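Long-range contacts in kelch-like protein 7 (Homo sapiens, PDB 3II7), which serves as the substrate-specific adapter of a CUL3-RBX1 E3 ubiquitin ligase, its kelch domain being the propeller part of the protein described here: residues Lys103-Gly108 with Tyr118-Tyr123; His131-Met136 with Ala177-Thr182; Pro233-Gly238 with Asp273-Asn278; Gly263-Tyr268 with Val281-Val286. All blocks are in the same frame, centred on the assembly; numbering follows the deposited sequence.

Interaction 1 (Lys103-Gly108 with Tyr118-Tyr123); sequences KIYTSG and YLFECY. With EDO (1,2-ethanediol), chain Q.
Two neighbouring strands of one four-stranded kelch blade, 103-107 and 120-123, pair here through Tyr105, Thr106, Phe120, Glu121 and Cys122. Their axes approach to 4.4 Å with N-to-C directions 158° apart, which establishes an antiparallel pair. Ile104 with Tyr123 and Thr106 with Glu121 are hydrogen-bonded pairs, while Tyr105 with Cys122 and Ser107 with Phe120 are non-hydrogen-bonded ones. Beyond the last bridge, Gly108 N donates to Leu119 O over 2.9 Å.

Thr106 grips a single carbonyl twice: its N lies 2.9 Å from Glu121 O, and its OG1 donates to the same Glu121 O over 3.0 Å. With chi1 at 65°, OG1 sits between the backbone N and the carbonyl carbon, which brings the hydroxyl to that oxygen. Arg92 completes this polar corner by binding Thr106 OG1 and forming a salt bridge with Glu121 OE1.

The sheet face bearing Tyr105, Ser107, Phe120 and Cys122 carries the aromatic packing, and Ser107 OG bonds to His143. Cys122 CB lies over the Tyr105 ring, 4.0 Å from its centroid, with SG set obliquely. The Tyr105 and Phe120 planes differ by 19°, yet the rings are slid so far apart that they barely overlap; the close approach is Phe120 CZ to Tyr105 CD1, 3.3 Å. Phe120 also meets Tyr174 and Trp181 edge-to-face. An alanine at Phe120 would probably open a gap beside Tyr105 and deprive Trp181 of its edge-to-face partner. Such a twisted antiparallel hairpin, with aromatic packing on one face, forms the middle of a kelch beta-propeller blade.

Interaction 2 (His131-Met136 with Ala177-Thr182); sequences HTKPSM and ATETWT. With EDO (1,2-ethanediol), chain T.
Met136 lies over one face of the Trp181 indole, while Pro134 O meets the same ring at its edge. Met136 CA stands 3.8 Å from the centroid of the five-membered ring and 8° off its normal, a CH-pi contact almost directly above the face. In the side chain, Met136 CG comes 3.6 Å from Trp181 CZ2, above the plane but offset toward the rim. Met136 SD adds an oblique Met-aromatic contact to the six-membered ring.

Trp181 NE1 donates to Pro134 O over 2.8 Å. The acceptor is within 4° of the indole plane, whereas the donor stands 48° out of the carbonyl plane. The side chains of Glu179 and Pro134 cross at about a right angle; Pro134 CG lies 3.3 Å from the backbone Glu179 O.

Lys133 is bent at chi2 and chi3, a course that carries the chain round to Glu179. Lys133 NZ and Glu179 OE2, 2.8 Å apart, form a salt bridge in which the ammonium group approaches from above the carboxylate plane.

The chemistry thus joins Kelch 3 to Kelch 4 by two means: a partly exposed ion pair, probably weakened by solvent, and a buried indole whose N-H bond and covered face would together restrict its rotation.

Interaction 3 (Pro233-Gly238 with Asp273-Asn278); sequences PMPWKG and DKWVAN. With EDO (1,2-ethanediol), chain J; EDO (1,2-ethanediol), chain Z.
Pro233 begins the contact through its backbone: Pro233 O comes 3.0 Å from Trp275 CD1, oblique to the indole. The indole nitrogen has its hydrogen-bond partner one residue earlier, where Trp275 NE1 donates to Ser232 O.

Met234 follows and supplies the main packing. Its CG rests over one face of Trp275, 3.6 Å from the centroid of the six-membered ring and 19° off the normal, which meets the geometry of a CH-pi contact. The nearest ring atom is Trp275 CZ2, 3.4 Å from Met234 CG. Met234 SD is 4.8 Å from the centroid of the Trp275 six-membered ring and oblique to it, a Met-aromatic contact. Chi1 of -70° sets Met234 CG anti to the carbonyl carbon, over the indole.

Pro235 crosses Trp275 at about a right angle, its CD 3.7 Å from Trp275 CB, and extends the apolar patch to Ala277 through a looser CG to CB approach of 4.4 Å. An alanine at Trp275 would probably open a gap beneath Met234 and leave Ser232 O without its indole donor.

Beyond Pro235, Lys237 N and O both bind one ethanediol, probably from the crystallisation liquor. The connecting loop of Kelch 5 therefore meets strand 274-278 of Kelch 6 through Met234 CG over an indole face, with the sulfur oblique to the ring. The contact is largely apolar and dispersive in character, while the indole's hydrogen bond to Ser232 O would help fix the ring's rotation.

Interaction 4 (Gly263-Tyr268 with Val281-Val286); sequences GHILEY and VRAFPV. With EDO (1,2-ethanediol), chain Y; EDO (1,2-ethanediol), chain N.
The His264 imidazole meets Val281 O and Arg282 N obliquely. His264 CD2 lies 3.4 Å from Val281 O, and His264 NE2 comes 3.9 Å from Arg282 CG. The imidazole and guanidinium planes are 61° apart and therefore do not stack. His264 NE2 and Arg282 NE stay 4.7 Å apart.

In the backbone, His264 and Arg282 form an antiparallel non-hydrogen-bonded pair, with CA atoms 4.1 Å apart and diverging side chains. Backbone bonds flank it: Ile265 N donates to Val281 O over 3.0 Å, and Ala283 N donates to Gly263 O, also over 3.0 Å. A water donates to Ala283 O and, at longer range, to Gly263 O.

Ile265 adds the apolar part. Its CD1 comes 3.8 Å from Val281 CG1, while CG2 faces Arg282 O and the Ala283 side chain.

The chain turns a corner at Val281, and these bonds hold the following segment against strand 264-268. Their chemistry implies a join made by two main-chain hydrogen bonds, with Ile265 and Val281 packed beside them; any repulsion between His264 and Arg282 would depend on the histidine's charge.

The four contacts form two clusters on opposite sides of the chain's centre. Interactions 1 and 2 have centres 9 Å apart and share the sheet containing neighbouring strands 120-124 and 129-133; Cys122 N and His131 O, 2.8 Å apart, probably form a hydrogen bond between them. Interactions 3 and 4, centred 11 Å apart, likewise share strands 264-269 and 274-278. About 30 to 36 Å separates the centres across clusters. Interactions 1 and 2 come in series along the chain, whereas the segments of 3 and 4 alternate. Interactions 1 and 4 lie within Kelch 3 and Kelch 6; interactions 2 and 3 join successive repeats, so together they sample how blades are built and joined to the next.

Interaction 1 (Lys103-Gly108 with Tyr118-Tyr123)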
# COMPACT_ATOMS: atom_id res chain seq x y z
N LYS A 103 -15.10 5.11 -5.25
CA LYS A 103 -14.77 5.72 -3.98
C LYS A 103 -13.32 5.40 -3.57
O LYS A 103 -12.83 4.28 -3.76
CB LYS A 103 -15.72 5.25 -2.89
CG LYS A 103 -17.13 5.85 -3.01
CD LYS A 103 -18.05 4.99 -3.83
CE LYS A 103 -19.51 5.40 -3.62
NZ LYS A 103 -20.42 4.51 -4.38
N ILE A 104 -12.66 6.40 -3.01
CA ILE A 104 -11.33 6.24 -2.42
C ILE A 104 -11.48 6.12 -0.92
O ILE A 104 -11.91 7.06 -0.26
CB ILE A 104 -10.43 7.46 -2.71
CG1 ILE A 104 -10.36 7.78 -4.21
CG2 ILE A 104 -9.06 7.24 -2.12
CD1 ILE A 104 -10.02 6.66 -5.07
N TYR A 105 -11.08 4.98 -0.37
CA TYR A 105 -11.16 4.72 1.06
C TYR A 105 -9.81 4.95 1.73
O TYR A 105 -8.76 4.65 1.17
CB TYR A 105 -11.64 3.29 1.34
CG TYR A 105 -13.04 3.00 0.85
CD1 TYR A 105 -14.13 3.10 1.70
CD2 TYR A 105 -13.27 2.60 -0.47
CE1 TYR A 105 -15.41 2.84 1.26
CE2 TYR A 105 -14.57 2.33 -0.92
CZ TYR A 105 -15.63 2.46 -0.03
OH TYR A 105 -16.91 2.19 -0.46
N THR A 106 -9.89 5.54 2.92
CA THR A 106 -8.70 5.79 3.76
C THR A 106 -8.96 5.26 5.14
O THR A 106 -10.04 5.49 5.69
CB THR A 106 -8.32 7.30 3.80
OG1 THR A 106 -9.34 8.06 4.43
CG2 THR A 106 -8.11 7.83 2.36
N SER A 107 -7.99 4.53 5.71
CA SER A 107 -8.17 3.90 7.02
C SER A 107 -6.99 4.05 7.93
O SER A 107 -5.84 4.01 7.52
CB SER A 107 -8.43 2.38 6.87
OG SER A 107 -7.28 1.73 6.32
N GLY A 108 -7.31 4.20 9.21
CA GLY A 108 -6.31 4.18 10.24
C GLY A 108 -5.34 5.33 10.16
O GLY A 108 -5.68 6.44 9.69
N TYR A 118 -9.01 4.19 14.45
CA TYR A 118 -10.00 3.29 13.85
C TYR A 118 -10.65 3.91 12.58
O TYR A 118 -11.43 3.27 11.88
CB TYR A 118 -11.17 3.07 14.82
CG TYR A 118 -10.94 2.43 16.19
CD1 TYR A 118 -10.85 3.20 17.34
CD2 TYR A 118 -10.94 1.05 16.34
CE1 TYR A 118 -10.69 2.61 18.59
CE2 TYR A 118 -10.80 0.46 17.57
CZ TYR A 118 -10.68 1.24 18.69
OH TYR A 118 -10.54 0.65 19.92
N LEU A 119 -10.36 5.19 12.35
CA LEU A 119 -11.07 6.05 11.41
C LEU A 119 -11.08 5.51 10.00
O LEU A 119 -10.08 4.99 9.50
CB LEU A 119 -10.42 7.44 11.41
CG LEU A 119 -11.04 8.55 10.59
CD1 LEU A 119 -12.49 8.85 10.99
CD2 LEU A 119 -10.18 9.79 10.76
N PHE A 120 -12.23 5.65 9.35
CA PHE A 120 -12.44 5.17 7.99
C PHE A 120 -13.24 6.26 7.27
O PHE A 120 -14.35 6.54 7.65
CB PHE A 120 -13.22 3.83 8.07
CG PHE A 120 -13.27 3.04 6.80
CD1 PHE A 120 -12.14 2.82 6.04
CD2 PHE A 120 -14.47 2.42 6.38
CE1 PHE A 120 -12.21 2.05 4.90
CE2 PHE A 120 -14.51 1.65 5.23
CZ PHE A 120 -13.37 1.46 4.50
N GLU A 121 -12.63 6.88 6.25
CA GLU A 121 -13.23 8.02 5.52
C GLU A 121 -13.11 7.75 4.04
O GLU A 121 -12.07 7.28 3.60
CB GLU A 121 -12.48 9.35 5.86
CG GLU A 121 -12.40 9.69 7.37
CD GLU A 121 -11.70 11.02 7.70
OE1 GLU A 121 -10.64 11.35 7.12
OE2 GLU A 121 -12.19 11.72 8.62
N CYS A 122 -14.15 8.04 3.24
CA CYS A 122 -14.03 7.83 1.82
C CYS A 122 -14.41 9.03 1.01
O CYS A 122 -15.23 9.86 1.43
CB CYS A 122 -14.74 6.57 1.38
SG CYS A 122 -16.42 6.68 0.89
N TYR A 123 -13.78 9.13 -0.16
CA TYR A 123 -13.94 10.22 -1.09
C TYR A 123 -14.68 9.69 -2.29
O TYR A 123 -14.22 8.72 -2.93
CB TYR A 123 -12.57 10.75 -1.52
CG TYR A 123 -12.58 11.92 -2.50
CD1 TYR A 123 -12.97 13.20 -2.10
CD2 TYR A 123 -12.15 11.76 -3.82
CE1 TYR A 123 -12.97 14.27 -2.98
CE2 TYR A 123 -12.13 12.83 -4.72
CZ TYR A 123 -12.55 14.08 -4.29
OH TYR A 123 -12.52 15.13 -5.16
C1 EDO Q . -11.88 7.52 15.64
O1 EDO Q . -12.94 7.35 14.69
C2 EDO Q . -10.65 6.86 15.09
O2 EDO Q . -9.81 6.39 16.10

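Interaction 2 (His131-Met136 with Ala177-Thr182)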
# COMPACT_ATOMS: atom_id res chain seq x y z
N HIS A 131 -16.80 11.47 3.08
CA HIS A 131 -17.81 10.87 3.93
C HIS A 131 -17.15 9.98 4.98
O HIS A 131 -16.27 9.18 4.65
CB HIS A 131 -18.79 10.05 3.07
CG HIS A 131 -19.43 10.85 1.97
ND1 HIS A 131 -20.58 11.59 2.15
CD2 HIS A 131 -19.05 11.06 0.68
CE1 HIS A 131 -20.88 12.21 1.03
NE2 HIS A 131 -19.98 11.90 0.12
N THR A 132 -17.57 10.11 6.23
CA THR A 132 -17.12 9.22 7.28
C THR A 132 -17.91 7.93 7.23
O THR A 132 -19.14 7.96 7.10
CB THR A 132 -17.24 9.88 8.66
OG1 THR A 132 -16.51 11.11 8.64
CG2 THR A 132 -16.66 8.98 9.75
N LYS A 133 -17.21 6.81 7.29
CA LYS A 133 -17.82 5.49 7.23
C LYS A 133 -17.57 4.75 8.53
O LYS A 133 -16.76 5.21 9.37
CB LYS A 133 -17.27 4.66 6.06
CG LYS A 133 -17.35 5.32 4.69
CD LYS A 133 -18.68 5.95 4.35
CE LYS A 133 -19.76 4.96 4.11
NZ LYS A 133 -20.89 5.58 3.24
N PRO A 134 -18.25 3.59 8.73
CA PRO A 134 -18.04 2.84 9.96
C PRO A 134 -16.57 2.54 10.23
O PRO A 134 -15.81 2.16 9.33
CB PRO A 134 -18.85 1.56 9.74
CG PRO A 134 -20.00 2.04 8.98
CD PRO A 134 -19.38 3.00 7.97
N SER A 135 -16.18 2.72 11.47
CA SER A 135 -14.80 2.55 11.88
C SER A 135 -14.36 1.09 11.88
O SER A 135 -15.18 0.18 12.13
CB SER A 135 -14.62 3.10 13.28
OG SER A 135 -14.70 4.52 13.27
N MET A 136 -13.07 0.87 11.67
CA MET A 136 -12.50 -0.47 11.84
C MET A 136 -12.72 -0.99 13.25
O MET A 136 -12.88 -0.22 14.21
CB MET A 136 -10.99 -0.50 11.54
CG MET A 136 -10.64 -0.15 10.14
SD MET A 136 -8.88 -0.19 9.78
CE MET A 136 -8.23 1.13 10.86
N ALA A 177 -21.44 -2.77 0.60
CA ALA A 177 -22.87 -3.04 0.45
C ALA A 177 -23.58 -3.05 1.80
O ALA A 177 -24.69 -2.58 1.90
CB ALA A 177 -23.09 -4.34 -0.26
N THR A 178 -22.89 -3.58 2.82
CA THR A 178 -23.48 -3.75 4.17
C THR A 178 -22.99 -2.69 5.15
O THR A 178 -23.52 -2.57 6.25
CB THR A 178 -23.12 -5.11 4.78
OG1 THR A 178 -21.72 -5.17 5.01
CG2 THR A 178 -23.59 -6.30 3.89
N GLU A 179 -21.94 -1.95 4.75
CA GLU A 179 -21.22 -1.00 5.62
C GLU A 179 -20.85 -1.63 6.96
O GLU A 179 -20.93 -0.99 8.03
CB GLU A 179 -22.01 0.31 5.77
CG GLU A 179 -22.16 1.04 4.43
CD GLU A 179 -22.45 2.54 4.53
OE1 GLU A 179 -22.76 3.03 5.64
OE2 GLU A 179 -22.39 3.21 3.47
N THR A 180 -20.40 -2.88 6.89
CA THR A 180 -19.99 -3.61 8.06
C THR A 180 -18.55 -4.12 7.95
O THR A 180 -18.15 -4.62 6.89
CB THR A 180 -20.88 -4.83 8.25
OG1 THR A 180 -22.28 -4.45 8.21
CG2 THR A 180 -20.55 -5.54 9.58
N TRP A 181 -17.81 -4.02 9.06
CA TRP A 181 -16.51 -4.69 9.25
C TRP A 181 -16.70 -6.05 9.89
O TRP A 181 -17.48 -6.20 10.88
CB TRP A 181 -15.56 -3.82 10.11
CG TRP A 181 -15.04 -2.57 9.42
CD1 TRP A 181 -15.53 -1.31 9.53
CD2 TRP A 181 -13.90 -2.47 8.56
NE1 TRP A 181 -14.78 -0.43 8.81
CE2 TRP A 181 -13.79 -1.12 8.17
CE3 TRP A 181 -12.97 -3.41 8.04
CZ2 TRP A 181 -12.78 -0.66 7.30
CZ3 TRP A 181 -11.97 -2.96 7.18
CH2 TRP A 181 -11.88 -1.59 6.83
N THR A 182 -16.04 -7.05 9.33
CA THR A 182 -16.04 -8.42 9.85
C THR A 182 -14.61 -8.89 10.16
O THR A 182 -13.71 -8.77 9.28
CB THR A 182 -16.68 -9.37 8.86
OG1 THR A 182 -18.04 -8.94 8.65
CG2 THR A 182 -16.67 -10.83 9.40
C1 EDO T . -14.81 1.83 17.89
O1 EDO T . -15.47 3.10 17.84
C2 EDO T . -14.63 1.27 16.47
O2 EDO T . -14.15 -0.09 16.53

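Interaction 3 (Pro233-Gly238 with Asp273-Asn278)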
# COMPACT_ATOMS: atom_id res chain seq x y z
N PRO A 233 9.57 -17.93 0.96
CA PRO A 233 10.02 -16.61 1.40
C PRO A 233 10.79 -15.86 0.35
O PRO A 233 11.35 -16.47 -0.59
CB PRO A 233 10.93 -16.93 2.58
CG PRO A 233 11.49 -18.30 2.25
CD PRO A 233 10.38 -19.01 1.55
N MET A 234 10.83 -14.53 0.51
CA MET A 234 11.65 -13.68 -0.32
C MET A 234 13.11 -14.00 -0.10
O MET A 234 13.50 -14.38 1.00
CB MET A 234 11.45 -12.20 0.03
CG MET A 234 10.13 -11.61 -0.34
SD MET A 234 10.12 -9.83 0.08
CE MET A 234 9.86 -10.02 1.80
N PRO A 235 13.95 -13.78 -1.14
CA PRO A 235 15.42 -13.94 -0.97
C PRO A 235 16.12 -12.82 -0.16
O PRO A 235 17.35 -12.86 0.02
CB PRO A 235 15.93 -13.98 -2.41
CG PRO A 235 14.91 -13.35 -3.22
CD PRO A 235 13.58 -13.52 -2.53
N TRP A 236 15.34 -11.87 0.37
CA TRP A 236 15.85 -10.68 1.02
C TRP A 236 15.06 -10.50 2.30
O TRP A 236 13.82 -10.62 2.28
CB TRP A 236 15.60 -9.49 0.11
CG TRP A 236 15.98 -8.12 0.65
CD1 TRP A 236 17.25 -7.54 0.65
CD2 TRP A 236 15.10 -7.14 1.17
NE1 TRP A 236 17.18 -6.28 1.18
CE2 TRP A 236 15.88 -6.01 1.52
CE3 TRP A 236 13.71 -7.11 1.42
CZ2 TRP A 236 15.32 -4.87 2.06
CZ3 TRP A 236 13.17 -5.96 1.97
CH2 TRP A 236 13.98 -4.86 2.29
N LYS A 237 15.74 -10.20 3.38
CA LYS A 237 15.08 -9.97 4.69
C LYS A 237 15.34 -8.54 5.14
O LYS A 237 16.46 -8.20 5.49
CB LYS A 237 15.64 -10.94 5.72
CG LYS A 237 14.93 -10.91 7.03
CD LYS A 237 15.18 -12.18 7.84
CE LYS A 237 14.39 -12.18 9.09
NZ LYS A 237 14.69 -13.42 9.92
N GLY A 238 14.29 -7.73 5.11
CA GLY A 238 14.36 -6.35 5.55
C GLY A 238 13.15 -6.01 6.41
O GLY A 238 12.46 -6.91 6.90
N ASP A 273 5.07 -20.53 -7.20
CA ASP A 273 5.62 -20.27 -5.86
C ASP A 273 7.17 -20.15 -5.88
O ASP A 273 7.88 -20.71 -5.02
CB ASP A 273 5.15 -21.35 -4.87
CG ASP A 273 5.64 -21.11 -3.46
OD1 ASP A 273 5.66 -19.95 -3.01
OD2 ASP A 273 5.99 -22.09 -2.78
N LYS A 274 7.67 -19.35 -6.83
CA LYS A 274 9.10 -19.13 -7.01
C LYS A 274 9.41 -17.67 -6.97
O LYS A 274 8.80 -16.87 -7.70
CB LYS A 274 9.59 -19.72 -8.34
CG LYS A 274 9.49 -21.23 -8.41
CD LYS A 274 10.07 -21.79 -9.72
N TRP A 275 10.40 -17.32 -6.12
CA TRP A 275 11.00 -16.00 -6.11
C TRP A 275 12.30 -15.98 -6.87
O TRP A 275 13.09 -16.95 -6.81
CB TRP A 275 11.33 -15.57 -4.69
CG TRP A 275 10.19 -15.19 -3.86
CD1 TRP A 275 9.53 -15.97 -2.97
CD2 TRP A 275 9.62 -13.90 -3.78
NE1 TRP A 275 8.55 -15.24 -2.34
CE2 TRP A 275 8.57 -13.97 -2.83
CE3 TRP A 275 9.87 -12.69 -4.42
CZ2 TRP A 275 7.78 -12.88 -2.52
CZ3 TRP A 275 9.11 -11.62 -4.11
CH2 TRP A 275 8.07 -11.70 -3.16
N VAL A 276 12.56 -14.86 -7.54
CA VAL A 276 13.91 -14.55 -8.05
C VAL A 276 14.26 -13.10 -7.70
O VAL A 276 13.36 -12.25 -7.61
CB VAL A 276 14.04 -14.78 -9.59
CG1 VAL A 276 13.69 -16.24 -9.97
CG2 VAL A 276 13.18 -13.79 -10.39
N ALA A 277 15.54 -12.83 -7.48
CA ALA A 277 16.05 -11.48 -7.46
C ALA A 277 16.60 -11.21 -8.87
O ALA A 277 17.39 -12.02 -9.41
CB ALA A 277 17.15 -11.31 -6.39
N ASN A 278 16.16 -10.11 -9.49
CA ASN A 278 16.54 -9.82 -10.86
C ASN A 278 17.81 -8.99 -10.88
O ASN A 278 17.77 -7.78 -10.64
CB ASN A 278 15.40 -9.10 -11.59
CG ASN A 278 15.67 -8.94 -13.08
OD1 ASN A 278 16.83 -8.81 -13.51
ND2 ASN A 278 14.61 -8.92 -13.86
C1 EDO J . 19.59 -9.57 2.86
O1 EDO J . 18.64 -10.56 3.24
C2 EDO J . 19.27 -8.28 3.58
O2 EDO J . 19.27 -8.49 5.00
C1 EDO Z . 17.70 -15.21 -5.52
O1 EDO Z . 18.55 -14.48 -4.62
C2 EDO Z . 18.31 -15.16 -6.92
O2 EDO Z . 17.27 -15.07 -7.88

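Interaction 4 (Gly263-Tyr268 with Val281-Val286)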
# COMPACT_ATOMS: atom_id res chain seq x y z
N GLY A 263 18.48 -3.74 -3.23
CA GLY A 263 19.32 -3.26 -4.31
C GLY A 263 18.80 -3.57 -5.70
O GLY A 263 18.99 -2.78 -6.63
N HIS A 264 18.22 -4.77 -5.86
CA HIS A 264 17.66 -5.23 -7.14
C HIS A 264 16.27 -5.76 -6.90
O HIS A 264 15.98 -6.26 -5.83
CB HIS A 264 18.53 -6.30 -7.77
CG HIS A 264 19.80 -5.76 -8.32
ND1 HIS A 264 20.90 -5.52 -7.53
CD2 HIS A 264 20.13 -5.33 -9.57
CE1 HIS A 264 21.87 -5.00 -8.27
NE2 HIS A 264 21.42 -4.86 -9.51
N ILE A 265 15.40 -5.65 -7.90
CA ILE A 265 14.01 -6.01 -7.70
C ILE A 265 13.85 -7.50 -7.46
O ILE A 265 14.67 -8.32 -7.90
CB ILE A 265 13.07 -5.53 -8.87
CG1 ILE A 265 13.31 -6.32 -10.14
CG2 ILE A 265 13.25 -4.01 -9.16
CD1 ILE A 265 12.22 -6.14 -11.19
N LEU A 266 12.77 -7.84 -6.77
CA LEU A 266 12.39 -9.22 -6.55
C LEU A 266 11.08 -9.50 -7.31
O LEU A 266 10.20 -8.64 -7.40
CB LEU A 266 12.12 -9.48 -5.05
CG LEU A 266 13.21 -9.09 -4.06
CD1 LEU A 266 12.79 -9.41 -2.64
CD2 LEU A 266 14.59 -9.74 -4.39
N GLU A 267 10.96 -10.70 -7.85
CA GLU A 267 9.77 -11.09 -8.60
C GLU A 267 9.28 -12.42 -8.09
O GLU A 267 10.06 -13.36 -7.94
CB GLU A 267 10.09 -11.20 -10.08
CG GLU A 267 10.68 -9.97 -10.67
CD GLU A 267 11.07 -10.17 -12.12
OE1 GLU A 267 10.18 -10.38 -12.96
OE2 GLU A 267 12.26 -10.06 -12.43
N TYR A 268 7.98 -12.50 -7.80
CA TYR A 268 7.35 -13.73 -7.29
C TYR A 268 6.31 -14.23 -8.29
O TYR A 268 5.37 -13.50 -8.62
CB TYR A 268 6.69 -13.48 -5.95
CG TYR A 268 6.00 -14.70 -5.33
CD1 TYR A 268 6.73 -15.83 -4.99
CD2 TYR A 268 4.62 -14.72 -5.11
CE1 TYR A 268 6.10 -16.94 -4.43
CE2 TYR A 268 4.00 -15.78 -4.55
CZ TYR A 268 4.73 -16.91 -4.22
OH TYR A 268 4.06 -18.00 -3.70
N VAL A 281 17.99 -5.56 -12.96
CA VAL A 281 17.06 -4.47 -12.71
C VAL A 281 17.22 -3.96 -11.26
O VAL A 281 16.84 -4.63 -10.30
CB VAL A 281 15.61 -4.90 -12.94
CG1 VAL A 281 14.68 -3.71 -12.78
CG2 VAL A 281 15.42 -5.52 -14.33
N ARG A 282 17.74 -2.75 -11.14
CA ARG A 282 17.90 -2.12 -9.84
C ARG A 282 16.57 -1.73 -9.24
O ARG A 282 15.64 -1.32 -9.94
CB ARG A 282 18.81 -0.88 -9.94
CG ARG A 282 20.29 -1.21 -10.08
CD ARG A 282 21.10 -0.41 -9.07
NE ARG A 282 22.51 -0.28 -9.45
CZ ARG A 282 23.35 0.65 -8.99
NH1 ARG A 282 22.94 1.57 -8.11
NH2 ARG A 282 24.61 0.67 -9.41
N ALA A 283 16.50 -1.85 -7.93
CA ALA A 283 15.35 -1.42 -7.15
C ALA A 283 15.37 0.10 -7.02
O ALA A 283 16.44 0.77 -7.20
CB ALA A 283 15.35 -2.10 -5.77
N PHE A 284 14.20 0.65 -6.72
CA PHE A 284 14.00 2.08 -6.59
C PHE A 284 14.76 2.53 -5.33
O PHE A 284 14.69 1.88 -4.28
CB PHE A 284 12.51 2.40 -6.46
CG PHE A 284 12.16 3.80 -6.80
CD1 PHE A 284 12.37 4.25 -8.08
CD2 PHE A 284 11.61 4.66 -5.87
CE1 PHE A 284 12.07 5.53 -8.43
CE2 PHE A 284 11.30 5.96 -6.23
CZ PHE A 284 11.53 6.39 -7.51
N PRO A 285 15.51 3.65 -5.42
CA PRO A 285 16.37 4.02 -4.28
C PRO A 285 15.66 4.78 -3.16
O PRO A 285 16.21 4.93 -2.07
CB PRO A 285 17.42 4.90 -4.93
CG PRO A 285 16.72 5.51 -6.11
CD PRO A 285 15.87 4.41 -6.64
N VAL A 286 14.45 5.25 -3.44
CA VAL A 286 13.62 5.93 -2.44
C VAL A 286 12.73 4.90 -1.76
O VAL A 286 11.65 4.54 -2.26
CB VAL A 286 12.77 7.05 -3.06
CG1 VAL A 286 11.99 7.81 -1.95
CG2 VAL A 286 13.65 7.99 -3.86
C1 EDO Y . 18.25 -0.26 -13.89
O1 EDO Y . 17.08 -1.05 -13.78
C2 EDO Y . 17.89 1.16 -13.51
O2 EDO Y . 18.96 2.04 -13.85
C1 EDO N . 15.43 6.83 1.92
O1 EDO N . 15.50 5.67 1.09
C2 EDO N . 14.40 7.76 1.35
O2 EDO N . 13.14 7.09 1.40
O HOH W 1 18.83 0.45 -5.97